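Local coordinates for protein thermospermine synthase (Medicago truncatula, PDB 6BQ6) that probably catalyses aminopropyl transfer from decarboxylated S-adenosylmethionine to spermidine, yielding thermospermine and methylthioadenosine, at residues 96-101 against 268-273; 119-124 against 281-286; 245-250 against 293-298. All coordinates share one frame; numbering follows the deposited sequence.

Contact 1. Residues 96-101 against 268-273; sequences LLHHPM and LDLSAE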
loop_
_atom_site.group_PDB
_atom_site.type_symbol
_atom_site.label_atom_id
_atom_site.label_comp_id
_atom_site.label_asym_id
_atom_site.label_seq_id
_atom_site.Cartn_x
_atom_site.Cartn_y
_atom_site.Cartn_z
ATOM N N LEU B 96 -16.596 29.989 22.445
ATOM C CA LEU B 96 -17.506 31.155 22.343
ATOM C C LEU B 96 -18.669 31.030 23.331
ATOM O O LEU B 96 -19.126 32.015 23.924
ATOM C CB LEU B 96 -18.022 31.367 20.955
ATOM C CG LEU B 96 -17.116 32.241 20.066
ATOM C CD1 LEU B 96 -15.774 31.593 19.759
ATOM C CD2 LEU B 96 -17.855 32.627 18.808
ATOM N N LEU B 97 -19.137 29.802 23.550
ATOM C CA LEU B 97 -20.224 29.610 24.471
ATOM C C LEU B 97 -19.865 29.875 25.934
ATOM O O LEU B 97 -20.727 30.231 26.708
ATOM C CB LEU B 97 -20.822 28.189 24.320
ATOM C CG LEU B 97 -21.495 27.917 22.986
ATOM C CD1 LEU B 97 -21.723 26.435 22.778
ATOM C CD2 LEU B 97 -22.828 28.683 22.881
ATOM N N HIS B 98 -18.622 29.672 26.324
ATOM C CA HIS B 98 -18.196 29.934 27.654
ATOM C C HIS B 98 -17.977 31.415 27.870
ATOM O O HIS B 98 -17.920 31.838 29.034
ATOM C CB HIS B 98 -16.939 29.166 27.997
ATOM C CG HIS B 98 -17.179 27.716 28.361
ATOM N ND1 HIS B 98 -17.367 26.736 27.429
ATOM C CD2 HIS B 98 -17.290 27.108 29.568
ATOM C CE1 HIS B 98 -17.581 25.578 28.032
ATOM N NE2 HIS B 98 -17.512 25.768 29.336
ATOM N N HIS B 99 -17.879 32.169 26.778
ATOM C CA HIS B 99 -17.717 33.611 26.853
ATOM C C HIS B 99 -19.068 34.292 27.077
ATOM O O HIS B 99 -20.097 33.851 26.539
ATOM C CB HIS B 99 -17.112 34.107 25.554
ATOM C CG HIS B 99 -16.496 35.450 25.705
ATOM N ND1 HIS B 99 -17.248 36.597 25.675
ATOM C CD2 HIS B 99 -15.223 35.829 25.964
ATOM C CE1 HIS B 99 -16.466 37.639 25.891
ATOM N NE2 HIS B 99 -15.230 37.204 26.086
ATOM N N PRO B 100 -19.101 35.374 27.877
ATOM C CA PRO B 100 -20.411 35.988 28.148
ATOM C C PRO B 100 -21.054 36.681 26.943
ATOM O O PRO B 100 -22.281 36.653 26.785
ATOM C CB PRO B 100 -20.105 36.952 29.313
ATOM C CG PRO B 100 -18.656 37.227 29.229
ATOM C CD PRO B 100 -18.059 35.913 28.759
ATOM N N MET B 101 -20.236 37.266 26.084
ATOM C CA MET B 101 -20.695 37.973 24.892
ATOM C C MET B 101 -19.516 38.232 23.939
ATOM O O MET B 101 -18.882 39.277 23.951
ATOM C CB MET B 101 -21.374 39.296 25.312
ATOM C CG MET B 101 -22.087 39.988 24.148
ATOM S SD MET B 101 -22.692 41.574 24.724
ATOM C CE MET B 101 -21.166 42.475 24.986
ATOM N N LEU B 268 -14.064 28.491 33.462
ATOM C CA LEU B 268 -14.621 27.753 32.309
ATOM C C LEU B 268 -15.400 26.554 32.861
ATOM O O LEU B 268 -14.923 25.428 32.837
ATOM C CB LEU B 268 -13.505 27.290 31.409
ATOM C CG LEU B 268 -12.627 28.351 30.738
ATOM C CD1 LEU B 268 -11.318 27.722 30.287
ATOM C CD2 LEU B 268 -13.382 28.947 29.569
ATOM N N ASP B 269 -16.599 26.809 33.335
ATOM C CA ASP B 269 -17.328 25.823 34.125
ATOM C C ASP B 269 -18.788 26.101 33.899
ATOM O O ASP B 269 -19.397 26.914 34.582
ATOM C CB ASP B 269 -16.981 25.932 35.620
ATOM C CG ASP B 269 -17.453 27.261 36.259
ATOM O OD1 ASP B 269 -17.527 28.301 35.542
ATOM O OD2 ASP B 269 -17.771 27.276 37.481
ATOM N N LEU B 270 -19.322 25.510 32.865
ATOM C CA LEU B 270 -20.718 25.594 32.564
ATOM C C LEU B 270 -21.268 24.208 32.478
ATOM O O LEU B 270 -20.592 23.259 32.049
ATOM C CB LEU B 270 -20.939 26.333 31.267
ATOM C CG LEU B 270 -20.666 27.829 31.331
ATOM C CD1 LEU B 270 -20.925 28.387 29.956
ATOM C CD2 LEU B 270 -21.542 28.526 32.367
ATOM N N SER B 271 -22.523 24.083 32.873
ATOM C CA SER B 271 -23.183 22.807 32.798
ATOM C C SER B 271 -23.622 22.559 31.351
ATOM O O SER B 271 -23.768 23.484 30.557
ATOM C CB SER B 271 -24.428 22.807 33.730
ATOM O OG SER B 271 -25.418 23.692 33.244
ATOM N N ALA B 272 -23.907 21.298 31.069
ATOM C CA ALA B 272 -24.533 20.907 29.815
ATOM C C ALA B 272 -25.737 21.757 29.487
ATOM O O ALA B 272 -25.872 22.273 28.401
ATOM C CB ALA B 272 -24.918 19.450 29.845
ATOM N N GLU B 273 -26.629 21.938 30.447
ATOM C CA GLU B 273 -27.852 22.646 30.125
ATOM C C GLU B 273 -27.626 24.114 29.851
ATOM O O GLU B 273 -28.275 24.658 28.990
ATOM C CB GLU B 273 -28.895 22.482 31.232
ATOM C CG GLU B 273 -29.411 21.073 31.420
ATOM C CD GLU B 273 -28.447 20.152 32.112
ATOM O OE1 GLU B 273 -27.471 20.609 32.742
ATOM O OE2 GLU B 273 -28.612 18.934 32.023
HETATM O O HOH W 1 -17.972 23.619 30.949
#

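Contact 2. Residues 119-124 against 281-286; sequences LLRHKT and QRIIEE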
loop_
_atom_site.group_PDB
_atom_site.type_symbol
_atom_site.label_atom_id
_atom_site.label_comp_id
_atom_site.label_asym_id
_atom_site.label_seq_id
_atom_site.Cartn_x
_atom_site.Cartn_y
_atom_site.Cartn_z
ATOM N N LEU B 119 -17.629 30.261 13.516
ATOM C CA LEU B 119 -17.641 31.508 14.268
ATOM C C LEU B 119 -18.761 32.449 13.837
ATOM O O LEU B 119 -19.427 33.026 14.678
ATOM C CB LEU B 119 -16.334 32.253 14.116
ATOM C CG LEU B 119 -15.143 31.606 14.856
ATOM C CD1 LEU B 119 -13.796 31.994 14.269
ATOM C CD2 LEU B 119 -15.200 31.880 16.336
ATOM N N LEU B 120 -18.968 32.536 12.540
ATOM C CA LEU B 120 -19.993 33.454 11.980
ATOM C C LEU B 120 -21.436 32.999 12.215
ATOM O O LEU B 120 -22.370 33.751 12.006
ATOM C CB LEU B 120 -19.728 33.644 10.485
ATOM C CG LEU B 120 -18.426 34.454 10.238
ATOM C CD1 LEU B 120 -18.000 34.260 8.797
ATOM C CD2 LEU B 120 -18.517 35.954 10.507
ATOM N N ARG B 121 -21.635 31.757 12.634
ATOM C CA ARG B 121 -22.931 31.303 13.127
ATOM C C ARG B 121 -23.354 31.964 14.419
ATOM O O ARG B 121 -24.515 31.906 14.755
ATOM C CB ARG B 121 -22.978 29.777 13.269
ATOM C CG ARG B 121 -22.823 29.073 11.924
ATOM C CD ARG B 121 -22.799 27.546 12.063
ATOM N NE ARG B 121 -23.998 27.044 12.723
ATOM C CZ ARG B 121 -24.070 25.972 13.518
ATOM N NH1 ARG B 121 -23.016 25.253 13.830
ATOM N NH2 ARG B 121 -25.219 25.652 14.053
ATOM N N HIS B 122 -22.417 32.541 15.176
ATOM C CA HIS B 122 -22.743 33.215 16.410
ATOM C C HIS B 122 -23.269 34.597 16.163
ATOM O O HIS B 122 -22.568 35.441 15.642
ATOM C CB HIS B 122 -21.509 33.250 17.292
ATOM C CG HIS B 122 -21.223 31.935 17.932
ATOM N ND1 HIS B 122 -21.448 31.710 19.269
ATOM C CD2 HIS B 122 -20.689 30.792 17.433
ATOM C CE1 HIS B 122 -21.096 30.468 19.571
ATOM N NE2 HIS B 122 -20.644 29.891 18.473
ATOM N N LYS B 123 -24.500 34.860 16.614
ATOM C CA LYS B 123 -25.062 36.199 16.408
ATOM C C LYS B 123 -24.383 37.314 17.173
ATOM O O LYS B 123 -24.518 38.471 16.772
ATOM C CB LYS B 123 -26.579 36.190 16.696
ATOM C CG LYS B 123 -27.293 35.397 15.651
ATOM C CD LYS B 123 -28.763 35.192 15.990
ATOM C CE LYS B 123 -28.963 34.207 17.129
ATOM N NZ LYS B 123 -30.415 33.794 17.234
ATOM N N THR B 124 -23.658 36.988 18.253
ATOM C CA THR B 124 -22.924 38.001 19.003
ATOM C C THR B 124 -21.750 38.608 18.228
ATOM O O THR B 124 -21.284 39.735 18.509
ATOM C CB THR B 124 -22.407 37.418 20.353
ATOM O OG1 THR B 124 -21.525 36.314 20.107
ATOM C CG2 THR B 124 -23.555 36.888 21.195
ATOM N N GLN B 281 -29.810 30.290 22.148
ATOM C CA GLN B 281 -29.940 31.744 22.085
ATOM C C GLN B 281 -29.024 32.359 21.039
ATOM O O GLN B 281 -29.401 33.306 20.359
ATOM C CB GLN B 281 -29.685 32.391 23.463
ATOM C CG GLN B 281 -29.992 33.898 23.501
ATOM C CD GLN B 281 -31.477 34.195 23.296
ATOM O OE1 GLN B 281 -32.305 33.793 24.121
ATOM N NE2 GLN B 281 -31.836 34.840 22.167
ATOM N N ARG B 282 -27.801 31.833 20.918
ATOM C CA ARG B 282 -26.737 32.552 20.235
ATOM C C ARG B 282 -26.317 32.044 18.872
ATOM O O ARG B 282 -25.835 32.802 18.042
ATOM C CB ARG B 282 -25.501 32.537 21.089
ATOM C CG ARG B 282 -25.625 33.239 22.401
ATOM C CD ARG B 282 -24.230 33.207 22.918
ATOM N NE ARG B 282 -24.073 33.405 24.311
ATOM C CZ ARG B 282 -22.879 33.413 24.907
ATOM N NH1 ARG B 282 -22.773 33.556 26.211
ATOM N NH2 ARG B 282 -21.780 33.233 24.182
ATOM N N ILE B 283 -26.511 30.755 18.635
ATOM C CA ILE B 283 -26.013 30.169 17.412
ATOM C C ILE B 283 -27.155 29.968 16.429
ATOM O O ILE B 283 -28.212 29.399 16.783
ATOM C CB ILE B 283 -25.356 28.815 17.691
ATOM C CG1 ILE B 283 -24.150 28.984 18.612
ATOM C CG2 ILE B 283 -25.001 28.156 16.360
ATOM C CD1 ILE B 283 -23.495 27.642 18.998
ATOM N N ILE B 284 -26.932 30.420 15.214
ATOM C CA ILE B 284 -27.847 30.234 14.062
ATOM C C ILE B 284 -27.857 28.761 13.645
ATOM O O ILE B 284 -26.793 28.157 13.464
ATOM C CB ILE B 284 -27.389 31.109 12.867
ATOM C CG1 ILE B 284 -27.466 32.593 13.242
ATOM C CG2 ILE B 284 -28.216 30.858 11.602
ATOM C CD1 ILE B 284 -26.797 33.506 12.216
ATOM N N GLU B 285 -29.052 28.181 13.504
ATOM C CA GLU B 285 -29.215 26.749 13.191
ATOM C C GLU B 285 -28.678 25.804 14.287
ATOM O O GLU B 285 -27.996 26.200 15.235
ATOM C CB GLU B 285 -28.609 26.391 11.835
ATOM C CG GLU B 285 -29.293 27.064 10.662
ATOM C CD GLU B 285 -29.020 26.359 9.343
ATOM O OE1 GLU B 285 -28.163 26.871 8.581
ATOM O OE2 GLU B 285 -29.652 25.297 9.073
ATOM N N GLU B 286 -29.054 24.540 14.153
ATOM C CA GLU B 286 -28.686 23.508 15.106
ATOM C C GLU B 286 -27.292 23.028 14.780
ATOM O O GLU B 286 -26.999 22.764 13.634
ATOM C CB GLU B 286 -29.618 22.307 14.975
ATOM C CG GLU B 286 -30.870 22.419 15.814
ATOM C CD GLU B 286 -30.673 21.705 17.147
ATOM O OE1 GLU B 286 -30.391 22.436 18.133
ATOM O OE2 GLU B 286 -30.756 20.425 17.192
HETATM O O HOH W 2 -21.768 33.677 21.176
#

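Contact 3. Residues 245-250 against 293-298; sequences VPYSAH and KTFVSS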
loop_
_atom_site.group_PDB
_atom_site.type_symbol
_atom_site.label_atom_id
_atom_site.label_comp_id
_atom_site.label_asym_id
_atom_site.label_seq_id
_atom_site.Cartn_x
_atom_site.Cartn_y
_atom_site.Cartn_z
ATOM N N VAL B 245 -8.846 23.773 30.103
ATOM C CA VAL B 245 -9.793 22.661 29.911
ATOM C C VAL B 245 -9.474 21.927 28.618
ATOM O O VAL B 245 -9.801 22.405 27.563
ATOM C CB VAL B 245 -11.266 23.162 29.930
ATOM C CG1 VAL B 245 -12.244 22.026 29.647
ATOM C CG2 VAL B 245 -11.636 23.865 31.231
ATOM N N PRO B 246 -8.843 20.742 28.711
ATOM C CA PRO B 246 -8.558 19.919 27.552
ATOM C C PRO B 246 -9.789 19.072 27.255
ATOM O O PRO B 246 -10.530 18.678 28.184
ATOM C CB PRO B 246 -7.385 19.042 28.007
ATOM C CG PRO B 246 -7.596 18.892 29.464
ATOM C CD PRO B 246 -8.233 20.181 29.942
ATOM N N TYR B 247 -10.017 18.866 25.974
ATOM C CA TYR B 247 -11.172 18.080 25.535
ATOM C C TYR B 247 -10.921 17.429 24.214
ATOM O O TYR B 247 -9.983 17.783 23.483
ATOM C CB TYR B 247 -12.438 18.931 25.553
ATOM C CG TYR B 247 -12.490 20.069 24.588
ATOM C CD1 TYR B 247 -11.864 21.256 24.870
ATOM C CD2 TYR B 247 -13.282 19.999 23.447
ATOM C CE1 TYR B 247 -11.952 22.325 24.002
ATOM C CE2 TYR B 247 -13.391 21.085 22.582
ATOM C CZ TYR B 247 -12.755 22.238 22.878
ATOM O OH TYR B 247 -12.768 23.307 22.015
ATOM N N SER B 248 -11.663 16.367 23.927
ATOM C CA SER B 248 -11.376 15.567 22.748
ATOM C C SER B 248 -12.600 14.918 22.134
ATOM O O SER B 248 -13.652 14.804 22.780
ATOM C CB SER B 248 -10.316 14.510 23.096
ATOM O OG SER B 248 -10.823 13.566 24.049
ATOM N N ALA B 249 -12.462 14.476 20.902
ATOM C CA ALA B 249 -13.568 13.839 20.181
ATOM C C ALA B 249 -13.020 13.073 19.028
ATOM O O ALA B 249 -12.051 13.463 18.426
ATOM C CB ALA B 249 -14.533 14.916 19.683
ATOM N N HIS B 250 -13.683 11.978 18.691
ATOM C CA HIS B 250 -13.281 11.208 17.527
ATOM C C HIS B 250 -13.627 11.860 16.214
ATOM O O HIS B 250 -14.760 12.318 16.032
ATOM C CB HIS B 250 -14.021 9.866 17.593
ATOM C CG HIS B 250 -13.613 8.867 16.533
ATOM N ND1 HIS B 250 -14.505 8.341 15.636
ATOM C CD2 HIS B 250 -12.414 8.335 16.218
ATOM C CE1 HIS B 250 -13.876 7.546 14.793
ATOM N NE2 HIS B 250 -12.599 7.521 15.134
ATOM N N LYS B 293 -24.226 18.143 26.576
ATOM C CA LYS B 293 -23.787 16.844 27.081
ATOM C C LYS B 293 -22.550 16.329 26.351
ATOM O O LYS B 293 -21.630 15.749 26.953
ATOM C CB LYS B 293 -24.898 15.792 26.990
ATOM C CG LYS B 293 -25.902 15.777 28.135
ATOM C CD LYS B 293 -26.749 14.513 27.923
ATOM C CE LYS B 293 -27.813 14.317 28.970
ATOM N NZ LYS B 293 -28.357 12.928 28.843
ATOM N N THR B 294 -22.510 16.581 25.057
ATOM C CA THR B 294 -21.349 16.201 24.250
ATOM C C THR B 294 -20.096 16.890 24.737
ATOM O O THR B 294 -19.036 16.248 24.893
ATOM C CB THR B 294 -21.567 16.454 22.747
ATOM O OG1 THR B 294 -22.765 15.811 22.297
ATOM C CG2 THR B 294 -20.420 15.873 21.923
ATOM N N PHE B 295 -20.188 18.201 25.000
ATOM C CA PHE B 295 -19.023 18.898 25.501
ATOM C C PHE B 295 -18.569 18.395 26.858
ATOM O O PHE B 295 -17.359 18.213 27.089
ATOM C CB PHE B 295 -19.227 20.425 25.533
ATOM C CG PHE B 295 -18.029 21.109 26.047
ATOM C CD1 PHE B 295 -16.894 21.116 25.261
ATOM C CD2 PHE B 295 -17.952 21.542 27.354
ATOM C CE1 PHE B 295 -15.688 21.607 25.741
ATOM C CE2 PHE B 295 -16.748 22.056 27.836
ATOM C CZ PHE B 295 -15.631 22.080 27.015
ATOM N N VAL B 296 -19.509 18.137 27.756
ATOM C CA VAL B 296 -19.149 17.635 29.086
ATOM C C VAL B 296 -18.469 16.285 28.956
ATOM O O VAL B 296 -17.448 16.080 29.604
ATOM C CB VAL B 296 -20.358 17.602 30.038
ATOM C CG1 VAL B 296 -20.067 16.726 31.271
ATOM C CG2 VAL B 296 -20.738 19.033 30.369
ATOM N N SER B 297 -18.978 15.432 28.068
ATOM C CA SER B 297 -18.365 14.109 27.788
ATOM C C SER B 297 -16.946 14.286 27.209
ATOM O O SER B 297 -15.975 13.683 27.695
ATOM C CB SER B 297 -19.221 13.328 26.780
ATOM O OG SER B 297 -18.577 12.055 26.485
ATOM N N SER B 298 -16.825 15.180 26.228
ATOM C CA SER B 298 -15.526 15.487 25.597
ATOM C C SER B 298 -14.496 15.968 26.572
ATOM O O SER B 298 -13.299 15.682 26.399
ATOM C CB SER B 298 -15.645 16.555 24.502
ATOM O OG SER B 298 -16.346 15.969 23.397
#

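Contact 1. Residues 96-101 against 268-273
His98 on the last turn of helix 84-98 faces the loop 268-271 that leads into helix 272-282, the backbones coming nearest at His98 and Leu268, whose CA atoms are 6.3 Å apart, with no direct hydrogen bond between the segments. His98 CG, beside the backbone N and anti to the carbonyl carbon (chi1 -80°), sets the imidazole against Leu270 and Leu268. Leu270 slides past it in the opposite direction and sets CD1 over one face, offset toward the rim, in a CH-pi contact 4.2 Å from the ring centroid; the same methyl lies 3.7 Å from Leu97 O. Leu268 crosses the histidine side chain at about a right angle, its CD2 packing on His98 CB at 3.9 Å. Water 1, in the ring plane, is 2.7 Å from His98 NE2 and accepts from Leu270 N at 3.0 Å, thereby bridging ring and loop backbone. ND1 bonds to Pro94 O; with partners at both nitrogens, the ring is probably held in its rotation. Ser271 OG bonds to Glu274 N. The arrangement is packing of the C-terminal end of helix 84-98 against the loop that enters helix 272-282 through its N-cap, Ser271, on the flank of the Rossmann-like domain of spermidine/spermine synthases.

Contact 2. Residues 119-124 against 281-286
Arg121 and Ile284 meet through a side-on guanidinium grip: NE, at 3.1 Å, and NH2, at 3.0 Å, both donate to Ile284 O, which lies close to the guanidinium plane. A bend at chi3 (57°) turns NE out of the extended line of the chain toward this carbonyl, and NH2 adds a weak bond to Glu285 O. Ile283 CG2 lies over one guanidinium face, 3.4 Å from NH2. An alanine in place of Arg121 would probably leave Ile284 O without its two side-chain donors and Ile283 CG2 without the guanidinium over it. On the same isoleucine, CG1 sits over the His122 ring, 3.7 Å from its centroid, the two side chains side by side and pointing the same way. The backbones of the two segments form a single beta bridge at His122 and Ile283: Ile284 N donates to Arg121 O at 2.9 Å, nearly straight at 179°, and Lys123 N to Arg282 O at 2.8 Å. Water 2 links His122 ND1, Thr124 OG1 and Arg282 NH2; Thr124 OG1 also bonds to Pro102 O, and Arg282 NH1 to His99 O. Arg121 NH1 forms a salt bridge with Glu118, and Glu286 OE2 one with Lys303 of the second subunit. The bridge joins the loop after helix 114-120 to the end of helix 272-282, beside helix 84-98, whose His93 bonds to His122 NE2, while Leu119 packs on strands 104-107 and 127-132.

Contact 3. Residues 245-250 against 293-298
Tyr247 and Phe295 form an edge-to-face aromatic pair where a helix packs across an edge strand: helix 293-298 and strand 245-250 run at 108°, their axes 7.5 Å apart at closest approach. The edge of Phe295 is directed at the face of Tyr247, with CE1 above the ring centre and the planes at 71°. The ring centroids are 5.1 Å apart. Phe295 CG, anti to its backbone N (chi1 180°), carries the ring off the helix toward the strand. Val245 CG1 lies 4.3 Å from Phe295 CZ. Strand 243-251 is the outermost strand, within this chain, of the Rossmann-like sheet, next to antiparallel strand 256-264, with which Val245, Tyr247 and Ala249 share backbone hydrogen bonds. Ser248 turns its backbone to the helix end: its N donates to Ser298 O at 3.0 Å, from above the carbonyl plane. Ser298 OG lies 3.0 Å from Ser248 O and 3.1 Å from Thr294 O, and its single proton could serve either. The same serine's CB sits at the edge of the Tyr247 ring. Tyr247 OH bonds to Cys90 O of helix 84-98, and its ring also meets Trp260. Thr294 OG1 bonds to Lys303 N of the second subunit.

From the N terminus the chain reaches 96-101 at the end of helix 84-98, then 119-124 after helix 114-120, then 245-250 on the edge strand. The return partners follow in the same order: 268-273 closes contact 1 over 166 intervening residues, 281-286 closes contact 2 over 156, and 293-298 closes contact 3 over 42. Every pair of loops therefore crosses and none nests. Contacts 1 and 2 touch through Arg282, whose NH1 probably bonds to His99 O, and through Leu96 on Leu119. Contacts 1 and 3 meet at the rings of His98 and Phe295. Together they tie helices 272-282 and 292-298 to helix 84-98, the loop after helix 114-120 and edge strand 243-251.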